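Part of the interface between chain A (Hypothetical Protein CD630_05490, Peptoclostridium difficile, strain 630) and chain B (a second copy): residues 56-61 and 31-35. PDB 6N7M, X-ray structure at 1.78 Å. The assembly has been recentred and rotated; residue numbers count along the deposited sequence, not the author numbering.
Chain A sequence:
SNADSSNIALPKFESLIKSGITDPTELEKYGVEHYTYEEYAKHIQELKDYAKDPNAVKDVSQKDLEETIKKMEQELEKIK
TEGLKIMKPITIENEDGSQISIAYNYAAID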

# COMPACT_ATOMS: atom_id res chain seq x y z
N ALA A 56 -2.81 8.74 18.24
CA ALA A 56 -2.89 8.26 16.84
C ALA A 56 -3.79 9.19 16.02
O ALA A 56 -4.84 9.60 16.53
N VAL A 57 -3.34 9.55 14.83
CA VAL A 57 -4.11 10.38 13.86
C VAL A 57 -4.70 9.40 12.85
O VAL A 57 -3.93 8.61 12.27
N LYS A 58 -6.03 9.40 12.68
CA LYS A 58 -6.69 8.51 11.70
C LYS A 58 -7.74 9.31 10.91
O LYS A 58 -8.40 10.17 11.50
N ASP A 59 -7.89 9.02 9.62
CA ASP A 59 -8.92 9.69 8.78
C ASP A 59 -10.16 8.80 8.71
O ASP A 59 -11.02 9.06 7.85
N VAL A 60 -10.27 7.79 9.59
CA VAL A 60 -11.45 6.91 9.70
C VAL A 60 -11.67 6.65 11.20
O VAL A 60 -10.78 6.98 11.98
N SER A 61 -12.84 6.11 11.57
CA SER A 61 -13.17 5.83 12.99
C SER A 61 -12.35 4.66 13.54
O SER A 61 -11.72 3.92 12.75
N GLY B 31 -0.27 9.89 10.12
CA GLY B 31 -0.88 8.70 10.79
C GLY B 31 -1.62 7.83 9.79
O GLY B 31 -1.01 7.48 8.77
N VAL B 32 -2.85 7.42 10.11
CA VAL B 32 -3.64 6.60 9.15
C VAL B 32 -4.39 7.56 8.23
O VAL B 32 -5.36 8.19 8.68
N GLU B 33 -4.00 7.55 6.96
CA GLU B 33 -4.58 8.44 5.94
C GLU B 33 -4.74 7.66 4.63
O GLU B 33 -3.95 6.71 4.38
N HIS B 34 -5.78 7.98 3.88
CA HIS B 34 -6.02 7.31 2.58
C HIS B 34 -5.73 8.33 1.48
O HIS B 34 -6.04 9.50 1.69
N TYR B 35 -5.20 7.84 0.36
CA TYR B 35 -4.91 8.69 -0.81
C TYR B 35 -6.20 9.22 -1.46
O TYR B 35 -7.23 8.53 -1.52

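A single carboxylate, that of Asp59(A), takes over where the backbone pairing of the two stretches stops, gripping both the main chain and the imidazole of His34(B). The pairing itself is short: one bridge between Lys58(A) and Val32(B), with Val32(B) N donating to Val57(A) O at 2.7 Å and Asp59(A) N donating to Val32(B) O at 2.8 Å. Contacts from CA-H groups flank these bonds, Gly31(B) CA lying 3.4 Å from Val57(A) O and Lys58(A) CA 3.3 Å from Val32(B) O.

Asp59(A) points its CA-to-CB bond toward chain B, and its p rotamer (chi1 64°) carries the carboxylate to His34(B). OD2 accepts from His34(B) N at 2.7 Å, in the place a backbone carbonyl might take in a longer ladder, while OD1 accepts from His34(B) ND1 at 2.9 Å; a weak bond from His34(B) ND1 to Asp59(A) OD2, 3.3 Å, completes the fork. Since ND1 is the donor, it carries a proton here. The CB of His34(B) leaves sideways, but the m rotamer (chi1 -65°) with chi2 at 79° brings the ring nearer, so that OD1 meets it at the edge, near its plane. The grip has a cost: Asp59(A) OD1 also lies 3.0 Å from Val32(B) O, two acceptors with no hydrogen bond between them.

Looser van der Waals contacts surround this polar center. Val60(A), m rotamer, also points toward chain B and sets CG1 3.9 Å from His34(B) CE1. Val32(B), a t rotamer set sideways and buried, has its CG1 4.1 Å from Asp59(A) OD1 and its CB 4.2 Å from Lys58(A) CG. The Lys58(A) side chain contributes little beyond CB and CG, each 4.2 Å from Val32(B) CB; it is m at chi1, leads away and leaves the ammonium outside the contact. Glu33(B) behaves similarly, its extended t,t side chain touching Asp59(A) OD2 through CG at 3.8 Å before its carboxylate departs.

At the other end, Val57(A) is a t rotamer directed sideways, and its carbonyl does more for the contact than its methyls. Gly31(B) suits the close approach of that oxygen: a CB here would point toward chain A and fall 2.2 Å from Val57(A) O, a clash. Ala56(A), Ser61(A) and Tyr35(B) take no part; Ser61(A), a p rotamer, instead caps a backbone N at the start of the helix that follows, and the CA-to-CB bond of Tyr35(B) points away.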

# COMPACT_ATOMS: atom_id res chain seq x y z
CB ALA A 56 -3.42 6.85 16.80
CB VAL A 57 -3.20 11.43 13.19
CG1 VAL A 57 -3.95 12.27 12.17
CG2 VAL A 57 -2.52 12.32 14.21
CB LYS A 58 -7.39 7.35 12.39
CG LYS A 58 -6.54 6.55 13.38
CD LYS A 58 -7.39 5.67 14.28
CE LYS A 58 -8.32 6.45 15.20
NZ LYS A 58 -7.58 7.28 16.18
CB ASP A 59 -8.39 10.09 7.40
CG ASP A 59 -7.99 8.92 6.52
OD1 ASP A 59 -7.87 7.79 7.05
OD2 ASP A 59 -7.76 9.17 5.31
CB VAL A 60 -11.30 5.58 8.95
CG1 VAL A 60 -11.19 5.78 7.45
CG2 VAL A 60 -10.15 4.73 9.46
CB SER A 61 -14.62 5.54 13.17
OG SER A 61 -14.97 4.33 12.51
CB VAL B 32 -4.57 5.60 9.85
CG1 VAL B 32 -5.53 4.94 8.86
CG2 VAL B 32 -3.77 4.58 10.64
CB GLU B 33 -3.68 9.67 5.80
CG GLU B 33 -4.35 10.81 5.08
CD GLU B 33 -3.54 12.10 5.04
OE1 GLU B 33 -2.42 12.11 5.58
OE2 GLU B 33 -4.03 13.07 4.45
CB HIS B 34 -7.43 6.73 2.53
CG HIS B 34 -7.64 5.64 3.52
ND1 HIS B 34 -7.87 5.89 4.86
CD2 HIS B 34 -7.51 4.30 3.40
CE1 HIS B 34 -7.93 4.74 5.51
NE2 HIS B 34 -7.75 3.75 4.64
CB TYR B 35 -4.23 7.91 -1.93
CG TYR B 35 -2.78 7.53 -1.72
CD1 TYR B 35 -1.78 8.43 -1.99
CD2 TYR B 35 -2.42 6.26 -1.33
CE1 TYR B 35 -0.45 8.09 -1.85
CE2 TYR B 35 -1.10 5.90 -1.18
CZ TYR B 35 -0.10 6.81 -1.47
OH TYR B 35 1.22 6.51 -1.26